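Long-range contacts in bifunctional endomannanase/endoglucanase (Caldanaerobius polysaccharolyticus, PDB 3W0K), which probably hydrolyses internal linkages of beta-mannans and beta-glucans, as a family 5 glycoside hydrolase with both endomannanase and endoglucanase activity: residues 178-182 with 240-244; 199-203 with 222-227; 233-237 with 276-280. All blocks are in the same frame, centred on the assembly; numbering follows the deposited sequence.

Contact 1 (178-182 with 240-244); sequences GGNIA and YYKPW
Residues 240-244 form a turn of helix 234-249, kinked at Pro243, whose N has no hydrogen to give; Trp244 N makes a weak 2.9 Å bond to Tyr241 O. In the other segment Gly178 and Gly179 have left-handed backbone angles (phi/psi 77/33 and 80/9); the chain then extends at Ile181 and Ala182. The CA atoms of Asn180 and Tyr240 are 8.5 Å apart, those of Ala182 and Trp244 5.6 Å. Tyr240 is t at chi1. One water links Tyr240 OH (3.0 Å) to Gly179 O (2.9 Å). A second donates to Tyr240 O (2.7 Å) and Asn180 O (2.9 Å). In this beta/alpha barrel the contact joins the connection after strand 170-174 to the helix that follows the next strand, 192-197. The CA-to-CB bond of Tyr241 points away, and its OH hydrogen-bonds Arg196 O. Pro243 CB meets Ala182 CB at 3.8 Å. Trp244 is m, with chi2 84°. Trp244 NE1 donates to Asn180 O (3.0 Å, 161°). Ala182 CB lies over the five-membered ring of Trp244, 3.9 Å from the centroid, in a CH-pi contact.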
# COMPACT_ATOMS: atom_id res chain seq x y z
N GLY A 178 -8.66 5.97 4.57
CA GLY A 178 -8.33 5.01 3.54
C GLY A 178 -7.12 5.38 2.71
O GLY A 178 -7.05 5.04 1.52
N GLY A 179 -6.16 6.06 3.33
CA GLY A 179 -4.95 6.47 2.64
C GLY A 179 -5.10 7.72 1.80
O GLY A 179 -4.18 8.11 1.08
N ASN A 180 -6.25 8.38 1.92
CA ASN A 180 -6.56 9.58 1.14
C ASN A 180 -6.16 10.92 1.75
O ASN A 180 -5.81 11.86 1.03
CB ASN A 180 -8.07 9.66 0.89
CG ASN A 180 -8.56 8.59 -0.04
OD1 ASN A 180 -9.22 7.63 0.37
ND2 ASN A 180 -8.27 8.76 -1.32
N ILE A 181 -6.24 11.00 3.08
CA ILE A 181 -6.01 12.23 3.82
C ILE A 181 -4.62 12.48 4.39
O ILE A 181 -4.11 11.67 5.17
CB ILE A 181 -7.07 12.35 4.94
CG1 ILE A 181 -8.48 12.19 4.36
CG2 ILE A 181 -6.93 13.67 5.69
CD1 ILE A 181 -8.84 13.22 3.30
N ALA A 182 -4.04 13.63 4.04
CA ALA A 182 -2.71 14.03 4.51
C ALA A 182 -2.71 14.29 6.01
O ALA A 182 -3.73 14.69 6.59
CB ALA A 182 -2.24 15.27 3.76
N TYR A 240 -6.72 17.19 -5.25
CA TYR A 240 -6.72 16.04 -4.35
C TYR A 240 -5.36 15.82 -3.71
O TYR A 240 -5.27 15.46 -2.53
CB TYR A 240 -7.15 14.79 -5.13
CG TYR A 240 -6.93 13.48 -4.41
CD1 TYR A 240 -7.70 13.12 -3.31
CD2 TYR A 240 -5.92 12.61 -4.83
CE1 TYR A 240 -7.49 11.92 -2.64
CE2 TYR A 240 -5.70 11.41 -4.16
CZ TYR A 240 -6.48 11.07 -3.08
OH TYR A 240 -6.23 9.88 -2.43
N TYR A 241 -4.30 16.05 -4.47
CA TYR A 241 -2.94 15.87 -3.97
C TYR A 241 -2.31 17.10 -3.32
O TYR A 241 -1.25 17.00 -2.71
CB TYR A 241 -2.03 15.34 -5.07
CG TYR A 241 -2.25 13.88 -5.41
CD1 TYR A 241 -2.17 12.90 -4.41
CD2 TYR A 241 -2.54 13.47 -6.71
CE1 TYR A 241 -2.38 11.55 -4.71
CE2 TYR A 241 -2.75 12.13 -7.02
CZ TYR A 241 -2.67 11.18 -6.01
OH TYR A 241 -2.92 9.86 -6.31
N LYS A 242 -2.98 18.25 -3.41
CA LYS A 242 -2.44 19.48 -2.84
C LYS A 242 -2.00 19.38 -1.38
O LYS A 242 -0.90 19.82 -1.04
CB LYS A 242 -3.41 20.66 -3.03
CG LYS A 242 -2.81 22.00 -2.63
CD LYS A 242 -3.76 23.15 -2.88
CE LYS A 242 -3.08 24.49 -2.61
NZ LYS A 242 -2.55 24.59 -1.22
N PRO A 243 -2.83 18.80 -0.50
CA PRO A 243 -2.42 18.68 0.91
C PRO A 243 -1.15 17.85 1.07
O PRO A 243 -0.35 18.07 1.98
CB PRO A 243 -3.63 18.00 1.56
CG PRO A 243 -4.78 18.49 0.73
CD PRO A 243 -4.22 18.34 -0.67
N TRP A 244 -0.97 16.87 0.18
CA TRP A 244 0.21 16.01 0.21
C TRP A 244 1.42 16.77 -0.32
O TRP A 244 2.53 16.62 0.19
CB TRP A 244 -0.05 14.74 -0.61
CG TRP A 244 -1.07 13.84 0.03
CD1 TRP A 244 -2.42 13.92 -0.09
CD2 TRP A 244 -0.80 12.74 0.90
NE1 TRP A 244 -3.02 12.93 0.66
CE2 TRP A 244 -2.05 12.19 1.27
CE3 TRP A 244 0.37 12.15 1.40
CZ2 TRP A 244 -2.16 11.09 2.13
CZ3 TRP A 244 0.26 11.06 2.25
CH2 TRP A 244 -1.00 10.53 2.60
O HOH W 1 -3.55 9.84 -1.16
O HOH W 2 -6.41 14.26 -0.45

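Contact 2 (199-203 with 222-227); sequences QPMAL and YPDLLW
This apolar contact has no hydrogen bond between its segments. The peptide before Pro200 is cis. Pro200 is the N-cap of a short helix starting at Met201, and its O accepts from Leu203 N at 2.9 Å. In 222-227 the peptide before Pro223 is also cis. Asp224 has left-handed angles (65/42) and forms a G1 beta bulge with Leu225 opposite Trp232. Strand 225-227 then directs the CB atoms of Leu225 and Trp227 toward 199-203, and that of Leu226 away. The CA atoms of Ala202 and Trp227 are 6.7 Å apart. Trp227 is t, with chi2 50°. Ala202 CB sits over the five-membered ring of Trp227, 3.5 Å from the centroid and 12° off the normal, a CH-pi contact. Pro200 CB is 3.7 Å from Trp227 CE3, and Met201 CB 3.6 Å from Trp227 CH2. Gln199 is m, m; its OE1 accepts from Met201 N (3.1 Å) and lies 3.3 Å from Trp227 CZ3 at the ring edge. Leu225 (t, p) places CD2 3.9 Å from Leu203 CB and 4.0 Å from Ala202 CB. Leu203 CD1 meets Tyr222 CD1 at 3.8 Å; both residues are t at chi1. The segment after barrel strand 192-197 thus packs on the hairpin 225-227/230-232, with Trp273 of helix 267-284 against Pro200, Leu203 and Tyr222.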
# COMPACT_ATOMS: atom_id res chain seq x y z
N GLN A 199 -8.08 7.51 -6.86
CA GLN A 199 -9.11 8.49 -7.17
C GLN A 199 -9.09 8.88 -8.65
O GLN A 199 -8.03 9.09 -9.22
CB GLN A 199 -8.94 9.74 -6.31
CG GLN A 199 -9.12 9.49 -4.81
CD GLN A 199 -10.47 8.90 -4.44
OE1 GLN A 199 -11.42 8.91 -5.22
NE2 GLN A 199 -10.56 8.37 -3.22
N PRO A 200 -10.28 8.98 -9.27
CA PRO A 200 -11.59 8.76 -8.66
C PRO A 200 -11.95 7.28 -8.51
O PRO A 200 -11.77 6.49 -9.43
CB PRO A 200 -12.54 9.46 -9.63
CG PRO A 200 -11.87 9.23 -10.95
CD PRO A 200 -10.42 9.50 -10.64
N MET A 201 -12.48 6.92 -7.34
CA MET A 201 -12.87 5.54 -7.07
C MET A 201 -13.91 5.02 -8.07
O MET A 201 -13.97 3.83 -8.35
CB MET A 201 -13.41 5.40 -5.64
CG MET A 201 -12.37 5.56 -4.55
SD MET A 201 -11.24 4.15 -4.45
CE MET A 201 -12.21 3.02 -3.46
N ALA A 202 -14.72 5.94 -8.60
CA ALA A 202 -15.75 5.59 -9.57
C ALA A 202 -15.14 4.97 -10.83
O ALA A 202 -15.82 4.25 -11.56
CB ALA A 202 -16.55 6.83 -9.95
N LEU A 203 -13.87 5.26 -11.06
CA LEU A 203 -13.16 4.73 -12.22
C LEU A 203 -12.30 3.52 -11.84
O LEU A 203 -12.45 2.44 -12.40
CB LEU A 203 -12.29 5.83 -12.85
CG LEU A 203 -11.52 5.55 -14.15
CD1 LEU A 203 -11.26 6.86 -14.86
CD2 LEU A 203 -10.20 4.83 -13.87
N TYR A 222 -13.40 9.03 -19.16
CA TYR A 222 -12.38 9.94 -18.66
C TYR A 222 -11.71 10.63 -19.85
O TYR A 222 -11.51 10.01 -20.90
CB TYR A 222 -11.36 9.13 -17.85
CG TYR A 222 -10.44 9.96 -17.00
CD1 TYR A 222 -10.86 10.48 -15.77
CD2 TYR A 222 -9.15 10.28 -17.43
CE1 TYR A 222 -10.03 11.29 -15.00
CE2 TYR A 222 -8.32 11.08 -16.68
CZ TYR A 222 -8.76 11.59 -15.47
OH TYR A 222 -7.94 12.41 -14.74
N PRO A 223 -11.31 11.91 -19.69
CA PRO A 223 -11.42 12.77 -18.51
C PRO A 223 -12.81 13.36 -18.26
O PRO A 223 -13.77 13.07 -18.97
CB PRO A 223 -10.42 13.88 -18.82
CG PRO A 223 -10.58 14.04 -20.29
CD PRO A 223 -10.60 12.61 -20.77
N ASP A 224 -12.89 14.18 -17.21
CA ASP A 224 -14.11 14.87 -16.80
C ASP A 224 -15.22 13.94 -16.31
O ASP A 224 -16.40 14.14 -16.62
CB ASP A 224 -14.62 15.78 -17.92
CG ASP A 224 -13.61 16.86 -18.30
OD1 ASP A 224 -12.61 17.07 -17.57
OD2 ASP A 224 -13.82 17.51 -19.34
N LEU A 225 -14.85 12.94 -15.52
CA LEU A 225 -15.81 11.98 -14.98
C LEU A 225 -16.59 12.64 -13.85
O LEU A 225 -16.01 13.14 -12.89
CB LEU A 225 -15.09 10.73 -14.46
CG LEU A 225 -15.93 9.68 -13.73
CD1 LEU A 225 -17.00 9.12 -14.65
CD2 LEU A 225 -15.03 8.56 -13.23
N LEU A 226 -17.91 12.65 -13.98
CA LEU A 226 -18.77 13.23 -12.97
C LEU A 226 -19.02 12.18 -11.89
O LEU A 226 -19.54 11.10 -12.18
CB LEU A 226 -20.10 13.71 -13.59
CG LEU A 226 -21.05 14.59 -12.77
CD1 LEU A 226 -21.86 13.77 -11.79
CD2 LEU A 226 -20.28 15.70 -12.06
N TRP A 227 -18.63 12.50 -10.66
CA TRP A 227 -18.79 11.59 -9.53
C TRP A 227 -18.97 12.40 -8.26
O TRP A 227 -18.15 13.26 -7.94
CB TRP A 227 -17.56 10.68 -9.42
CG TRP A 227 -17.59 9.74 -8.25
CD1 TRP A 227 -18.60 8.90 -7.89
CD2 TRP A 227 -16.53 9.52 -7.30
NE1 TRP A 227 -18.25 8.17 -6.78
CE2 TRP A 227 -16.99 8.54 -6.39
CE3 TRP A 227 -15.25 10.07 -7.13
CZ2 TRP A 227 -16.20 8.09 -5.33
CZ3 TRP A 227 -14.48 9.62 -6.07
CH2 TRP A 227 -14.95 8.64 -5.18

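Contact 3 (233-237 with 276-280); sequences NKDTL and DVLSL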
# COMPACT_ATOMS: atom_id res chain seq x y z
N ASN A 233 -10.67 15.26 -13.39
CA ASN A 233 -9.69 15.40 -14.46
C ASN A 233 -8.33 15.63 -13.80
O ASN A 233 -8.22 15.55 -12.57
CB ASN A 233 -10.06 16.54 -15.42
CG ASN A 233 -10.37 17.84 -14.69
OD1 ASN A 233 -9.65 18.26 -13.79
ND2 ASN A 233 -11.45 18.50 -15.11
N LYS A 234 -7.30 15.94 -14.59
CA LYS A 234 -5.98 16.16 -14.02
C LYS A 234 -5.94 17.30 -13.00
O LYS A 234 -5.24 17.21 -11.99
CB LYS A 234 -4.94 16.38 -15.12
CG LYS A 234 -3.50 16.26 -14.63
CD LYS A 234 -2.52 16.34 -15.78
CE LYS A 234 -1.09 16.22 -15.28
NZ LYS A 234 -0.11 16.25 -16.40
N ASP A 235 -6.71 18.36 -13.25
CA ASP A 235 -6.76 19.50 -12.34
C ASP A 235 -7.37 19.08 -11.00
O ASP A 235 -6.93 19.54 -9.94
CB ASP A 235 -7.58 20.65 -12.93
CG ASP A 235 -6.82 21.43 -14.00
OD1 ASP A 235 -5.57 21.33 -14.05
OD2 ASP A 235 -7.47 22.16 -14.77
N THR A 236 -8.37 18.21 -11.06
CA THR A 236 -9.03 17.71 -9.85
C THR A 236 -8.06 16.84 -9.06
O THR A 236 -8.05 16.86 -7.83
CB THR A 236 -10.29 16.88 -10.20
OG1 THR A 236 -11.09 17.61 -11.13
CG2 THR A 236 -11.11 16.63 -8.94
N LEU A 237 -7.23 16.08 -9.78
CA LEU A 237 -6.23 15.24 -9.13
C LEU A 237 -5.20 16.11 -8.41
O LEU A 237 -4.72 15.75 -7.34
CB LEU A 237 -5.56 14.31 -10.14
CG LEU A 237 -6.39 13.10 -10.58
CD1 LEU A 237 -5.78 12.47 -11.82
CD2 LEU A 237 -6.47 12.09 -9.44
N ASP A 276 -2.65 10.49 -16.54
CA ASP A 276 -2.76 11.66 -15.66
C ASP A 276 -2.06 11.47 -14.31
O ASP A 276 -1.24 12.29 -13.92
CB ASP A 276 -4.22 12.03 -15.43
CG ASP A 276 -4.78 12.90 -16.54
OD1 ASP A 276 -4.03 13.29 -17.46
OD2 ASP A 276 -5.99 13.21 -16.47
N VAL A 277 -2.39 10.38 -13.60
CA VAL A 277 -1.77 10.16 -12.30
C VAL A 277 -0.27 9.94 -12.38
O VAL A 277 0.48 10.53 -11.61
CB VAL A 277 -2.43 9.00 -11.49
CG1 VAL A 277 -3.87 9.36 -11.15
CG2 VAL A 277 -2.35 7.69 -12.24
N LEU A 278 0.18 9.15 -13.35
CA LEU A 278 1.61 8.89 -13.50
C LEU A 278 2.39 10.15 -13.90
O LEU A 278 3.49 10.38 -13.40
CB LEU A 278 1.86 7.75 -14.49
CG LEU A 278 1.49 6.36 -13.95
CD1 LEU A 278 1.52 5.33 -15.06
CD2 LEU A 278 2.45 5.97 -12.83
N SER A 279 1.82 10.98 -14.78
CA SER A 279 2.49 12.21 -15.18
C SER A 279 2.61 13.14 -13.98
O SER A 279 3.58 13.87 -13.84
CB SER A 279 1.77 12.90 -16.35
OG SER A 279 0.47 13.32 -16.00
N LEU A 280 1.61 13.09 -13.09
CA LEU A 280 1.64 13.90 -11.88
C LEU A 280 2.73 13.38 -10.95
O LEU A 280 3.47 14.16 -10.35
CB LEU A 280 0.29 13.86 -11.16
CG LEU A 280 -0.79 14.79 -11.71
CD1 LEU A 280 -2.07 14.61 -10.93
CD2 LEU A 280 -0.31 16.24 -11.63
O HOH W 3 -7.57 15.27 -17.35
O HOH W 4 2.34 16.42 -15.01
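This is a helix-helix contact in the outer layer of the beta/alpha barrel. It joins the first turn of helix 234-249 to the middle of the next long helix, 267-284, and the two segments run in the same general direction. Asn233 and Thr236 form a capping box at the helix start: Asn233 OD1 accepts from Thr236 N at 3.0 Å, while the return bond from Asn233 N to Thr236 OG1 is weak at 3.3 Å. Lys234 is fully extended, t at all four chi angles. Lys234 NZ therefore reaches across to donate to Ser279 OG at 3.0 Å, a hydroxyl whose own proton has Glu275 O as its strongest partner, with Asp276 O also within reach. Lys234 CE packs 3.7 Å from Leu280 CD2. One water joins Lys234 N (2.9 Å) to Asp276 OD2 (2.7 Å). Beside these polar links lies an apolar seam. Leu237 CD1 is 3.7 Å from Val277 CG1, and Leu237 CB is 3.6 Å from Leu280 CD1. Asp276 is also held by a salt bridge to Arg272 and a hydrogen bond to Tyr222. Around the pair, Leu237 touches Trp232 of strand 230-232, and Leu278 packs on helix 319-327.

How the contacts relate
Contacts 1 and 3 share helix 234-249, contact 3 at its start and contact 1 further on; their centres are about 13 Å apart. Contact 2 is nested within the loop closed by contact 1, and the two meet where Gln199 CG packs 3.5 Å from Tyr240 CZ. Their centres are about 17 Å apart. Contacts 2 and 3 are closer, about 11 Å between centres. Tyr222 OH and Asp276 OD2 lie 2.7 Å apart, and Asp224 OD1 and Asn233 ND2 3.1 Å; both pairs are probable hydrogen bonds. Segments 178-182 and 199-203 follow barrel strands 170-174 and 192-197, on the side where beta/alpha-barrel glycosidases carry their active site.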